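Local coordinates for N-acetyltransferase domain-containing protein (PDB 3S6F) that probably transfers an acetyl group from acetyl-coenzyme A to an amine substrate, as a member of the GNAT acetyltransferase family, and binds coenzyme A and calcium, at residues A74-L79 / V108-D113; G62-L67 / S92-R97; G25-G30 / E80-W85. All blocks are in the same frame, centred on the assembly; numbering follows the deposited sequence. Where two conformers were deposited one is given.

Interaction 1 of 3, residues A74-L79 / V108-D113; sequences ASIPLL and VDLSCD. With COA (coenzyme A), chain B.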
loop_
_atom_site.group_PDB
_atom_site.type_symbol
_atom_site.label_atom_id
_atom_site.label_comp_id
_atom_site.label_asym_id
_atom_site.label_seq_id
_atom_site.Cartn_x
_atom_site.Cartn_y
_atom_site.Cartn_z
ATOM N N ALA A 74 -2.903 1.771 4.939
ATOM C CA ALA A 74 -1.669 1.049 4.926
ATOM C C ALA A 74 -1.796 -0.167 4.023
ATOM O O ALA A 74 -2.884 -0.690 3.776
ATOM C CB ALA A 74 -1.253 0.630 6.331
ATOM N N SER A 75 -0.661 -0.634 3.508
ATOM C CA SER A 75 -0.626 -1.897 2.799
ATOM C C SER A 75 0.625 -2.675 3.151
ATOM O O SER A 75 1.644 -2.112 3.536
ATOM C CB SER A 75 -0.713 -1.703 1.292
ATOM O OG SER A 75 0.480 -1.074 0.793
ATOM N N ILE A 76 0.536 -3.992 2.990
ATOM C CA ILE A 76 1.578 -4.932 3.426
ATOM C C ILE A 76 2.180 -5.618 2.205
ATOM O O ILE A 76 1.595 -6.568 1.702
ATOM C CB ILE A 76 1.032 -5.945 4.439
ATOM C CG1 ILE A 76 0.511 -5.144 5.709
ATOM C CG2 ILE A 76 2.110 -6.971 4.825
ATOM C CD1 ILE A 76 -0.259 -5.930 6.742
ATOM N N PRO A 77 3.307 -5.113 1.674
ATOM C CA PRO A 77 3.832 -5.708 0.451
ATOM C C PRO A 77 4.390 -7.110 0.579
ATOM O O PRO A 77 4.227 -7.919 -0.335
ATOM C CB PRO A 77 4.932 -4.703 0.020
ATOM C CG PRO A 77 4.533 -3.402 0.659
ATOM C CD PRO A 77 3.962 -3.827 1.988
ATOM N N LEU A 78 5.132 -7.353 1.654
ATOM C CA LEU A 78 5.935 -8.569 1.824
ATOM C C LEU A 78 5.750 -9.167 3.193
ATOM O O LEU A 78 5.804 -8.458 4.203
ATOM C CB LEU A 78 7.422 -8.270 1.615
ATOM C CG LEU A 78 7.863 -7.656 0.291
ATOM C CD1 LEU A 78 9.319 -7.183 0.406
ATOM C CD2 LEU A 78 7.659 -8.626 -0.888
ATOM N N LEU A 79 5.607 -10.484 3.237
ATOM C CA LEU A 79 5.607 -11.292 4.452
ATOM C C LEU A 79 6.329 -12.583 4.108
ATOM O O LEU A 79 5.912 -13.280 3.180
ATOM C CB LEU A 79 4.178 -11.587 4.915
ATOM C CG LEU A 79 4.022 -12.615 6.045
ATOM C CD1 LEU A 79 4.551 -12.070 7.370
ATOM C CD2 LEU A 79 2.571 -13.080 6.146
ATOM N N VAL A 108 -6.338 -1.381 5.941
ATOM C CA VAL A 108 -5.106 -2.156 5.781
ATOM C C VAL A 108 -5.400 -3.182 4.712
ATOM O O VAL A 108 -6.395 -3.928 4.824
ATOM C CB VAL A 108 -4.651 -2.861 7.052
ATOM C CG1 VAL A 108 -3.315 -3.567 6.804
ATOM C CG2 VAL A 108 -4.503 -1.833 8.225
ATOM N N ASP A 109 -4.553 -3.249 3.695
ATOM C CA ASP A 109 -4.802 -4.098 2.553
ATOM C C ASP A 109 -3.533 -4.802 2.094
ATOM O O ASP A 109 -2.412 -4.298 2.250
ATOM C CB ASP A 109 -5.346 -3.267 1.359
ATOM C CG ASP A 109 -6.693 -2.611 1.625
ATOM O OD1 ASP A 109 -6.772 -1.701 2.494
ATOM O OD2 ASP A 109 -7.670 -2.971 0.961
ATOM N N LEU A 110 -3.700 -5.964 1.466
ATOM C CA LEU A 110 -2.599 -6.707 0.859
ATOM C C LEU A 110 -3.148 -7.575 -0.255
ATOM O O LEU A 110 -4.343 -7.825 -0.317
ATOM C CB LEU A 110 -1.815 -7.529 1.904
ATOM C CG LEU A 110 -2.616 -8.623 2.615
ATOM C CD1 LEU A 110 -2.554 -9.972 1.856
ATOM C CD2 LEU A 110 -2.095 -8.785 4.043
ATOM N N SER A 111 -2.257 -7.995 -1.131
ATOM C CA SER A 111 -2.568 -8.895 -2.255
ATOM C C SER A 111 -2.053 -10.291 -2.007
ATOM O O SER A 111 -0.968 -10.476 -1.445
ATOM C CB SER A 111 -1.971 -8.384 -3.562
ATOM O OG SER A 111 -2.442 -7.069 -3.845
ATOM N N CYS A 112 -2.794 -11.299 -2.464
ATOM C CA CYS A 112 -2.275 -12.657 -2.366
ATOM C C CYS A 112 -2.903 -13.583 -3.391
ATOM O O CYS A 112 -3.947 -13.292 -3.969
ATOM C CB CYS A 112 -2.435 -13.199 -0.946
ATOM S SG CYS A 112 -4.118 -13.643 -0.493
ATOM N N ASP A 113 -2.295 -14.744 -3.511
ATOM C CA ASP A 113 -2.815 -15.803 -4.368
ATOM C C ASP A 113 -3.849 -16.641 -3.619
ATOM O O ASP A 113 -4.031 -16.532 -2.397
ATOM C CB ASP A 113 -1.651 -16.633 -4.907
ATOM C CG ASP A 113 -0.838 -15.871 -5.959
ATOM O OD1 ASP A 113 -1.463 -15.257 -6.854
ATOM O OD2 ASP A 113 0.408 -15.876 -5.875
HETATM N N1A COA B . -0.646 -23.037 0.803
HETATM C C2A COA B . -1.568 -23.500 1.718
HETATM N N3A COA B . -1.555 -23.099 3.034
HETATM C C4A COA B . -0.585 -22.237 3.430
HETATM C C5A COA B . 0.375 -21.779 2.533
HETATM C C6A COA B . 0.329 -22.162 1.194
HETATM N N6A COA B . 1.208 -21.710 0.291
HETATM N N7A COA B . 1.203 -20.947 3.221
HETATM C C8A COA B . 0.783 -20.902 4.503
HETATM N N9A COA B . -0.319 -21.696 4.652
HETATM C C1B COA B . -1.111 -21.890 5.865
HETATM C C2B COA B . -1.105 -23.339 6.334
HETATM O O2B COA B . -2.356 -23.549 6.912
HETATM C C3B COA B . -0.050 -23.402 7.427
HETATM O O3B COA B . -0.239 -24.452 8.359
HETATM P P3B COA B . 0.580 -25.845 8.204
HETATM O O7A COA B . 0.210 -26.404 6.853
HETATM O O8A COA B . 2.053 -25.529 8.274
HETATM O O9A COA B . 0.109 -26.701 9.354
HETATM C C4B COA B . -0.238 -22.018 8.028
HETATM O O4B COA B . -0.556 -21.166 6.936
HETATM C C5B COA B . 0.995 -21.506 8.751
HETATM O O5B COA B . 0.626 -20.401 9.556
HETATM P P1A COA B . 1.755 -19.783 10.531
HETATM O O1A COA B . 1.054 -18.737 11.324
HETATM O O2A COA B . 2.519 -20.842 11.272
HETATM O O3A COA B . 2.668 -19.030 9.461
HETATM P P2A COA B . 4.114 -19.442 8.899
HETATM O O4A COA B . 4.095 -20.850 8.437
HETATM O O5A COA B . 5.128 -19.046 9.914
HETATM O O6A COA B . 4.201 -18.410 7.694
HETATM C CBP COA B . 3.742 -17.753 5.442
HETATM C CCP COA B . 3.160 -18.335 6.720
HETATM C CDP COA B . 4.334 -16.362 5.742
HETATM C CEP COA B . 2.607 -17.600 4.404
HETATM C CAP COA B . 4.814 -18.747 4.960
HETATM O OAP COA B . 4.217 -19.927 4.455
HETATM C C9P COA B . 5.663 -18.134 3.872
HETATM O O9P COA B . 6.721 -17.394 4.179
HETATM N N8P COA B . 5.392 -18.382 2.597
HETATM C C7P COA B . 6.183 -17.813 1.512
HETATM C C6P COA B . 5.905 -16.327 1.247
HETATM C C5P COA B . 4.426 -16.067 1.205
HETATM O O5P COA B . 3.696 -16.800 0.532
HETATM N N4P COA B . 4.001 -15.011 1.914
HETATM C C3P COA B . 2.669 -14.467 1.796
HETATM C C2P COA B . 2.764 -13.163 1.003
HETATM S S1P COA B . 3.157 -13.421 -0.760
HETATM O O HOH W 1 -4.897 0.373 2.152
HETATM O O HOH W 2 0.491 -6.915 -0.879
#
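Ile-76 turns CG1 anti to its own carbonyl carbon, beside the backbone N (chi1 -61°), and Val-108 sets CG1 anti to its backbone N (chi1 -176°), which lets the two side chains meet at a slant across neighbouring strands. With the isoleucine extended beyond CG1, its CD1 lies 3.9 Å from Val-108 CG1. Further on, Leu-110 CB packs 4.1 Å from Ile-76 CB. Branched and aliphatic residues suit this layer, because helix 90-102 covers Ile-76 through Met-95 and Val-98, while Tyr-120 and Leu-125 cover Leu-110.

The backbones pair in parallel over a short length. Asp-109 N donates to Ala-74 O at 3.1 Å, and Ile-76 N to Asp-109 O at 3.1 Å. A water then takes over where the strands begin to part: it donates to Ile-76 O at 2.8 Å and accepts from Ser-111 N at 3.0 Å. A second water bridges Ala-74 O and Asp-109 OD1. The polar side chains serve the dimer: Asp-109 OD2 bonds to Ser-111 OG of the second subunit, OD1 forms a salt bridge with Arg-134 of that subunit, and Ser-75 OG meets Ser-75 OG of that subunit. Strand 107-112 also pairs antiparallel with a strand of the second subunit, so the sheet runs on across the interface.

Beyond the paired part, Leu-79 O no longer has a strand partner here and instead accepts from coenzyme A N4P at 2.9 Å, while Leu-79 CD2 touches the methyl carbon CDP at 3.7 Å. Two parallel strands that pair at one end and splay at the other, with pantetheine entering the opening, are the hallmark of the GNAT fold.

Interaction 2 of 3, residues G62-L67 / S92-R97; sequences GFVNAL and SELMRR. With COA (coenzyme A), chain B.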
loop_
_atom_site.group_PDB
_atom_site.type_symbol
_atom_site.label_atom_id
_atom_site.label_comp_id
_atom_site.label_asym_id
_atom_site.label_seq_id
_atom_site.Cartn_x
_atom_site.Cartn_y
_atom_site.Cartn_z
ATOM N N GLY A 62 12.403 -14.190 9.679
ATOM C CA GLY A 62 11.087 -13.803 9.171
ATOM C C GLY A 62 10.994 -12.322 9.167
ATOM O O GLY A 62 11.601 -11.657 10.027
ATOM N N PHE A 63 10.196 -11.763 8.250
ATOM C CA PHE A 63 9.970 -10.317 8.248
ATOM C C PHE A 63 8.642 -10.030 7.631
ATOM O O PHE A 63 8.061 -10.825 6.882
ATOM C CB PHE A 63 11.085 -9.527 7.527
ATOM C CG PHE A 63 11.002 -9.571 6.021
ATOM C CD1 PHE A 63 11.489 -10.627 5.306
ATOM C CD2 PHE A 63 10.367 -8.542 5.353
ATOM C CE1 PHE A 63 11.360 -10.663 3.936
ATOM C CE2 PHE A 63 10.279 -8.561 3.979
ATOM C CZ PHE A 63 10.739 -9.631 3.281
ATOM N N VAL A 64 8.157 -8.819 7.899
ATOM C CA VAL A 64 6.981 -8.235 7.246
ATOM C C VAL A 64 7.230 -6.738 7.163
ATOM O O VAL A 64 7.787 -6.138 8.098
ATOM C CB VAL A 64 5.698 -8.555 8.025
ATOM C CG1 VAL A 64 5.735 -8.034 9.465
ATOM C CG2 VAL A 64 4.456 -8.088 7.306
ATOM N N ASN A 65 6.808 -6.113 6.070
ATOM C CA ASN A 65 6.893 -4.665 5.954
ATOM C C ASN A 65 5.532 -4.065 5.661
ATOM O O ASN A 65 4.588 -4.761 5.284
ATOM C CB ASN A 65 7.930 -4.210 4.908
ATOM C CG ASN A 65 7.524 -4.524 3.463
ATOM O OD1 ASN A 65 6.840 -5.509 3.210
ATOM N ND2 ASN A 65 8.038 -3.717 2.528
ATOM N N ALA A 66 5.447 -2.735 5.769
ATOM C CA ALA A 66 4.197 -2.046 5.508
ATOM C C ALA A 66 4.484 -0.635 5.009
ATOM O O ALA A 66 5.413 0.050 5.481
ATOM C CB ALA A 66 3.281 -2.004 6.727
ATOM N N LEU A 67 3.616 -0.200 4.110
ATOM C CA LEU A 67 3.517 1.190 3.651
ATOM C C LEU A 67 2.351 1.812 4.382
ATOM O O LEU A 67 1.360 1.131 4.661
ATOM C CB LEU A 67 3.244 1.222 2.143
ATOM C CG LEU A 67 4.086 0.274 1.276
ATOM C CD1 LEU A 67 3.641 0.397 -0.189
ATOM C CD2 LEU A 67 5.602 0.456 1.445
ATOM N N SER A 92 1.870 -15.645 11.426
ATOM C CA SER A 92 0.719 -15.025 12.072
ATOM C C SER A 92 1.154 -13.998 13.113
ATOM O O SER A 92 0.555 -12.920 13.218
ATOM C CB SER A 92 -0.151 -16.086 12.711
ATOM O OG SER A 92 -0.732 -16.934 11.720
ATOM N N GLU A 93 2.186 -14.323 13.872
ATOM C CA GLU A 93 2.703 -13.419 14.882
ATOM C C GLU A 93 3.270 -12.141 14.255
ATOM O O GLU A 93 3.050 -11.043 14.783
ATOM C CB GLU A 93 3.738 -14.138 15.741
ATOM C CG GLU A 93 4.290 -13.289 16.878
ATOM C CD GLU A 93 3.324 -12.950 17.973
ATOM O OE1 GLU A 93 2.292 -13.649 18.093
ATOM O OE2 GLU A 93 3.577 -11.985 18.701
ATOM N N LEU A 94 4.022 -12.291 13.159
ATOM C CA LEU A 94 4.528 -11.131 12.443
ATOM C C LEU A 94 3.388 -10.235 11.988
ATOM O O LEU A 94 3.471 -9.007 12.068
ATOM C CB LEU A 94 5.387 -11.586 11.272
ATOM C CG LEU A 94 6.785 -12.082 11.657
ATOM C CD1 LEU A 94 7.421 -12.823 10.464
ATOM C CD2 LEU A 94 7.673 -10.955 12.147
HETATM N N MSE A 95 2.329 -10.840 11.439
HETATM C CA MSE A 95 1.177 -10.057 11.018
HETATM C C MSE A 95 0.523 -9.308 12.188
HETATM O O MSE A 95 0.214 -8.114 12.088
HETATM C CB MSE A 95 0.152 -10.950 10.315
HETATM C CG MSE A 95 0.509 -11.341 8.916
HETATM SE SE MSE A 95 0.559 -9.847 7.676
HETATM C CE MSE A 95 -1.357 -9.383 7.787
ATOM N N ARG A 96 0.311 -9.998 13.307
ATOM C CA ARG A 96 -0.266 -9.301 14.451
ATOM C C ARG A 96 0.639 -8.135 14.884
ATOM O O ARG A 96 0.161 -7.035 15.192
ATOM C CB ARG A 96 -0.474 -10.275 15.619
ATOM C CG ARG A 96 -1.622 -11.257 15.453
ATOM C CD ARG A 96 -1.903 -12.039 16.733
ATOM N NE ARG A 96 -0.862 -12.989 17.009
ATOM C CZ ARG A 96 -0.842 -14.235 16.525
ATOM N NH1 ARG A 96 -1.845 -14.720 15.775
ATOM N NH2 ARG A 96 0.201 -14.982 16.836
ATOM N N ARG A 97 1.952 -8.368 14.915
ATOM C CA ARG A 97 2.875 -7.324 15.343
ATOM C C ARG A 97 2.914 -6.151 14.377
ATOM O O ARG A 97 3.002 -5.015 14.827
ATOM C CB ARG A 97 4.257 -7.909 15.581
ATOM C CG ARG A 97 4.301 -8.739 16.872
ATOM C CD ARG A 97 5.604 -9.483 17.003
ATOM N NE ARG A 97 5.693 -10.215 18.265
ATOM C CZ ARG A 97 6.271 -9.748 19.364
ATOM N NH1 ARG A 97 6.848 -8.557 19.408
ATOM N NH2 ARG A 97 6.308 -10.544 20.432
HETATM N N1A COA B . -0.646 -23.037 0.803
HETATM C C2A COA B . -1.568 -23.500 1.718
HETATM N N3A COA B . -1.555 -23.099 3.034
HETATM C C4A COA B . -0.585 -22.237 3.430
HETATM C C5A COA B . 0.375 -21.779 2.533
HETATM C C6A COA B . 0.329 -22.162 1.194
HETATM N N6A COA B . 1.208 -21.710 0.291
HETATM N N7A COA B . 1.203 -20.947 3.221
HETATM C C8A COA B . 0.783 -20.902 4.503
HETATM N N9A COA B . -0.319 -21.696 4.652
HETATM C C1B COA B . -1.111 -21.890 5.865
HETATM C C2B COA B . -1.105 -23.339 6.334
HETATM O O2B COA B . -2.356 -23.549 6.912
HETATM C C3B COA B . -0.050 -23.402 7.427
HETATM O O3B COA B . -0.239 -24.452 8.359
HETATM P P3B COA B . 0.580 -25.845 8.204
HETATM O O7A COA B . 0.210 -26.404 6.853
HETATM O O8A COA B . 2.053 -25.529 8.274
HETATM O O9A COA B . 0.109 -26.701 9.354
HETATM C C4B COA B . -0.238 -22.018 8.028
HETATM O O4B COA B . -0.556 -21.166 6.936
HETATM C C5B COA B . 0.995 -21.506 8.751
HETATM O O5B COA B . 0.626 -20.401 9.556
HETATM P P1A COA B . 1.755 -19.783 10.531
HETATM O O1A COA B . 1.054 -18.737 11.324
HETATM O O2A COA B . 2.519 -20.842 11.272
HETATM O O3A COA B . 2.668 -19.030 9.461
HETATM P P2A COA B . 4.114 -19.442 8.899
HETATM O O4A COA B . 4.095 -20.850 8.437
HETATM O O5A COA B . 5.128 -19.046 9.914
HETATM O O6A COA B . 4.201 -18.410 7.694
HETATM C CBP COA B . 3.742 -17.753 5.442
HETATM C CCP COA B . 3.160 -18.335 6.720
HETATM C CDP COA B . 4.334 -16.362 5.742
HETATM C CEP COA B . 2.607 -17.600 4.404
HETATM C CAP COA B . 4.814 -18.747 4.960
HETATM O OAP COA B . 4.217 -19.927 4.455
HETATM C C9P COA B . 5.663 -18.134 3.872
HETATM O O9P COA B . 6.721 -17.394 4.179
HETATM N N8P COA B . 5.392 -18.382 2.597
HETATM C C7P COA B . 6.183 -17.813 1.512
HETATM C C6P COA B . 5.905 -16.327 1.247
HETATM C C5P COA B . 4.426 -16.067 1.205
HETATM O O5P COA B . 3.696 -16.800 0.532
HETATM N N4P COA B . 4.001 -15.011 1.914
HETATM C C3P COA B . 2.669 -14.467 1.796
HETATM C C2P COA B . 2.764 -13.163 1.003
HETATM S S1P COA B . 3.157 -13.421 -0.760
#
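This is an apolar strand-on-helix contact in the buried core, where helix 90-102 lies against the central sheet at strand 60-68. The axes of the two short segments approach to 8.4 Å and run in roughly the same direction, 31° apart. Two side chains carry most of it, Leu-94 and Val-64, sliding past each other in opposite directions.

Leu-94 has CG anti to its carbonyl carbon (chi1 -76°), and its far methyl CD1 comes down on the strand backbone, 3.7 Å from Phe-63 N and close to Gly-62 C. Glycine suits position 62: a CB there would point to the helix and press tightly on that methyl. Val-64 answers from the strand with both branches. CG1 rests on the helix backbone, 3.6 Å from Leu-94 O, and CG2 reaches the selenium SE of Met-95, present as selenomethionine, at 4.3 Å. Leucine and valine fit because this face is buried and apolar: Val-51 of strand 49-54 packs on both of them.

Away from the Val-64 contact, the helix carries charge. The carboxylate of Glu-93 is shared by two arginines one turn on: OE1 accepts from Arg-96 NH2 at 2.8 Å, close to the guanidinium plane, and OE2 uses its anti lone pair for Arg-97 NE at 2.8 Å. This network fixes both guanidinium groups on the helix surface.

Near the helix start, Ser-92 grips one pyrophosphate oxygen of coenzyme A twice, OG to O1A at 2.6 Å and N to O1A at 3.2 Å. Gly-89 and Gly-91 add their amides to the same cofactor, and the helix end would probably favour its negative charge. A glycine-rich turn leading into a helix packed on the sheet is the pyrophosphate-binding motif A of GNAT enzymes.

Interaction 3 of 3, residues G25-G30 / E80-W85; sequences GGFFEG and EVQAGW. With COA (coenzyme A), chain B.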
loop_
_atom_site.group_PDB
_atom_site.type_symbol
_atom_site.label_atom_id
_atom_site.label_comp_id
_atom_site.label_asym_id
_atom_site.label_seq_id
_atom_site.Cartn_x
_atom_site.Cartn_y
_atom_site.Cartn_z
ATOM N N GLY A 25 20.017 -12.461 4.490
ATOM C CA GLY A 25 20.006 -13.463 3.469
ATOM C C GLY A 25 18.952 -14.531 3.696
ATOM O O GLY A 25 18.464 -14.732 4.815
ATOM N N GLY A 26 18.591 -15.238 2.619
ATOM C CA GLY A 26 17.661 -16.358 2.682
ATOM C C GLY A 26 16.203 -16.096 2.379
ATOM O O GLY A 26 15.393 -16.997 2.558
ATOM N N PHE A 27 15.867 -14.875 1.959
ATOM C CA PHE A 27 14.499 -14.505 1.630
ATOM C C PHE A 27 14.278 -14.571 0.131
ATOM O O PHE A 27 15.177 -14.894 -0.662
ATOM C CB PHE A 27 14.172 -13.152 2.252
ATOM C CG PHE A 27 14.098 -13.227 3.734
ATOM C CD1 PHE A 27 13.038 -13.876 4.347
ATOM C CD2 PHE A 27 15.092 -12.710 4.538
ATOM C CE1 PHE A 27 12.981 -14.009 5.717
ATOM C CE2 PHE A 27 15.005 -12.814 5.917
ATOM C CZ PHE A 27 13.947 -13.481 6.494
ATOM N N PHE A 28 13.039 -14.305 -0.246
ATOM C CA PHE A 28 12.594 -14.313 -1.647
ATOM C C PHE A 28 12.712 -15.704 -2.239
ATOM O O PHE A 28 13.035 -15.881 -3.423
ATOM C CB PHE A 28 13.306 -13.256 -2.475
ATOM C CG PHE A 28 13.192 -11.881 -1.863
ATOM C CD1 PHE A 28 12.009 -11.141 -1.982
ATOM C CD2 PHE A 28 14.277 -11.320 -1.210
ATOM C CE1 PHE A 28 11.898 -9.899 -1.440
ATOM C CE2 PHE A 28 14.167 -10.061 -0.689
ATOM C CZ PHE A 28 12.970 -9.364 -0.800
ATOM N N GLU A 29 12.299 -16.698 -1.471
ATOM C CA GLU A 29 12.291 -18.077 -1.936
ATOM C C GLU A 29 11.373 -18.147 -3.156
ATOM O O GLU A 29 10.231 -17.646 -3.151
ATOM C CB GLU A 29 11.820 -19.049 -0.833
ATOM C CG GLU A 29 11.962 -20.548 -1.216
ATOM C CD GLU A 29 11.137 -21.524 -0.324
ATOM O OE1 GLU A 29 10.728 -21.148 0.798
ATOM O OE2 GLU A 29 10.926 -22.710 -0.717
ATOM N N GLY A 30 11.846 -18.747 -4.240
ATOM C CA GLY A 30 11.024 -18.886 -5.438
ATOM C C GLY A 30 11.024 -17.691 -6.373
ATOM O O GLY A 30 10.443 -17.773 -7.469
ATOM N N GLU A 80 7.351 -12.947 4.871
ATOM C CA GLU A 80 8.022 -14.198 4.590
ATOM C C GLU A 80 8.699 -14.715 5.835
ATOM O O GLU A 80 9.328 -13.998 6.601
ATOM C CB GLU A 80 9.072 -14.054 3.482
ATOM C CG GLU A 80 9.621 -15.380 2.983
ATOM C CD GLU A 80 10.521 -15.237 1.756
ATOM O OE1 GLU A 80 10.836 -14.084 1.376
ATOM O OE2 GLU A 80 10.927 -16.284 1.192
ATOM N N VAL A 81 8.551 -16.030 6.020
ATOM C CA VAL A 81 9.255 -16.803 7.035
ATOM C C VAL A 81 10.082 -17.832 6.293
ATOM O O VAL A 81 9.599 -18.491 5.377
ATOM C CB VAL A 81 8.272 -17.474 8.032
ATOM C CG1 VAL A 81 8.969 -18.453 8.958
ATOM C CG2 VAL A 81 7.494 -16.396 8.815
ATOM N N GLN A 82 11.343 -17.965 6.671
ATOM C CA GLN A 82 12.220 -18.933 5.995
ATOM C C GLN A 82 11.680 -20.340 6.206
ATOM O O GLN A 82 11.155 -20.661 7.264
ATOM C CB GLN A 82 13.657 -18.791 6.475
ATOM C CG GLN A 82 14.185 -17.423 6.044
ATOM C CD GLN A 82 15.647 -17.220 6.189
ATOM O OE1 GLN A 82 16.347 -18.125 6.596
ATOM N NE2 GLN A 82 16.143 -16.020 5.828
ATOM N N ALA A 83 11.792 -21.231 5.212
ATOM C CA ALA A 83 11.008 -22.488 5.228
ATOM C C ALA A 83 11.158 -23.371 6.488
ATOM O O ALA A 83 10.176 -23.940 6.933
ATOM C CB ALA A 83 11.278 -23.341 3.927
ATOM N N GLY A 84 12.354 -23.463 7.069
ATOM C CA GLY A 84 12.607 -24.311 8.241
ATOM C C GLY A 84 11.943 -23.832 9.512
ATOM O O GLY A 84 11.945 -24.518 10.517
ATOM N N TRP A 85 11.378 -22.630 9.435
ATOM C CA TRP A 85 10.775 -21.921 10.563
ATOM C C TRP A 85 9.278 -21.747 10.422
ATOM O O TRP A 85 8.662 -21.158 11.312
ATOM C CB TRP A 85 11.431 -20.542 10.748
ATOM C CG TRP A 85 12.770 -20.639 11.399
ATOM C CD1 TRP A 85 13.984 -20.593 10.815
ATOM C CD2 TRP A 85 13.004 -20.828 12.796
ATOM N NE1 TRP A 85 14.981 -20.712 11.759
ATOM C CE2 TRP A 85 14.394 -20.888 12.984
ATOM C CE3 TRP A 85 12.169 -20.999 13.901
ATOM C CZ2 TRP A 85 14.966 -21.067 14.251
ATOM C CZ3 TRP A 85 12.739 -21.166 15.150
ATOM C CH2 TRP A 85 14.116 -21.202 15.296
HETATM N N1A COA B . -0.646 -23.037 0.803
HETATM C C2A COA B . -1.568 -23.500 1.718
HETATM N N3A COA B . -1.555 -23.099 3.034
HETATM C C4A COA B . -0.585 -22.237 3.430
HETATM C C5A COA B . 0.375 -21.779 2.533
HETATM C C6A COA B . 0.329 -22.162 1.194
HETATM N N6A COA B . 1.208 -21.710 0.291
HETATM N N7A COA B . 1.203 -20.947 3.221
HETATM C C8A COA B . 0.783 -20.902 4.503
HETATM N N9A COA B . -0.319 -21.696 4.652
HETATM C C1B COA B . -1.111 -21.890 5.865
HETATM C C2B COA B . -1.105 -23.339 6.334
HETATM O O2B COA B . -2.356 -23.549 6.912
HETATM C C3B COA B . -0.050 -23.402 7.427
HETATM O O3B COA B . -0.239 -24.452 8.359
HETATM P P3B COA B . 0.580 -25.845 8.204
HETATM O O7A COA B . 0.210 -26.404 6.853
HETATM O O8A COA B . 2.053 -25.529 8.274
HETATM O O9A COA B . 0.109 -26.701 9.354
HETATM C C4B COA B . -0.238 -22.018 8.028
HETATM O O4B COA B . -0.556 -21.166 6.936
HETATM C C5B COA B . 0.995 -21.506 8.751
HETATM O O5B COA B . 0.626 -20.401 9.556
HETATM P P1A COA B . 1.755 -19.783 10.531
HETATM O O1A COA B . 1.054 -18.737 11.324
HETATM O O2A COA B . 2.519 -20.842 11.272
HETATM O O3A COA B . 2.668 -19.030 9.461
HETATM P P2A COA B . 4.114 -19.442 8.899
HETATM O O4A COA B . 4.095 -20.850 8.437
HETATM O O5A COA B . 5.128 -19.046 9.914
HETATM O O6A COA B . 4.201 -18.410 7.694
HETATM C CBP COA B . 3.742 -17.753 5.442
HETATM C CCP COA B . 3.160 -18.335 6.720
HETATM C CDP COA B . 4.334 -16.362 5.742
HETATM C CEP COA B . 2.607 -17.600 4.404
HETATM C CAP COA B . 4.814 -18.747 4.960
HETATM O OAP COA B . 4.217 -19.927 4.455
HETATM C C9P COA B . 5.663 -18.134 3.872
HETATM O O9P COA B . 6.721 -17.394 4.179
HETATM N N8P COA B . 5.392 -18.382 2.597
HETATM C C7P COA B . 6.183 -17.813 1.512
HETATM C C6P COA B . 5.905 -16.327 1.247
HETATM C C5P COA B . 4.426 -16.067 1.205
HETATM O O5P COA B . 3.696 -16.800 0.532
HETATM N N4P COA B . 4.001 -15.011 1.914
HETATM C C3P COA B . 2.669 -14.467 1.796
HETATM C C2P COA B . 2.764 -13.163 1.003
HETATM S S1P COA B . 3.157 -13.421 -0.760
HETATM O O HOH W 3 12.718 -17.750 2.657
HETATM O O HOH W 4 12.922 -20.411 2.645
HETATM O O HOH W 5 8.952 -16.778 -0.898
#
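The carboxylate of Glu-80 reaches across to loop 25-30 and takes two successive backbone amides, one on each oxygen. OE1 accepts from Phe-28 N at 2.7 Å and OE2 from Glu-29 N at 3.0 Å, both on the syn side. Glu-80 CG stands anti to its backbone N (chi1 -170°) and the chain is extended beyond, a length that glutamate supplies. OE2 also receives a water at 2.7 Å, which donates its other hydrogen to Gly-26 O, so this oxygen is well satisfied. An alanine in place of Glu-80 would probably leave the amides of Phe-28 and Glu-29 without their acceptors and the loop less firmly tied to the strand.

Gln-82 adds a third strap: NE2 donates to Gly-25 O at 2.8 Å, in the carbonyl plane on a lone pair. The same NE2 sits over one face of the Phe-27 ring, displaced toward the rim and 3.4 Å from CZ, while Glu-80 CG lies in plane at the ring's edge. Glycine suits position 26, since a side chain would collide with this amide group and, at this positive phi, with the carbonyl oxygen of Gly-25.

Nearer the solvent, a water donates to Glu-29 OE1 and accepts from Ala-83 N at 2.9 Å; the glutamate's main partner is Arg-86, through a salt bridge. Meanwhile Val-81 N gives a nearly linear bond (177°) to the pantetheine carbonyl O9P of coenzyme A at 2.9 Å. Glu-80 thus faces the loop while the next backbone amide holds the cofactor, the strand-to-pantetheine pairing typical of the GNAT coenzyme A site.

In the fold
Strand 73-81 is common to interactions 1 and 3, and it neighbours strand 60-68 of interaction 2, joined by bonds such as Ser-75 O with Leu-67 N and Phe-63 N with Glu-80 O. The touching residues of interactions 1 and 2 are all buried; interaction 3 is only partly so. Their chemistry follows. Interaction 2 relies on aliphatic packing between sheet and helix, interaction 1 adds parallel backbone bonds beside the dimer interface, and interaction 3 ties an irregular loop by a carboxylate acceptor, an amide donor and waters. Phe-27 and Phe-63 meet edge to face between interactions 2 and 3. All three touch coenzyme A: interactions 1 and 3 along its pantetheine, interaction 2 at its pyrophosphate.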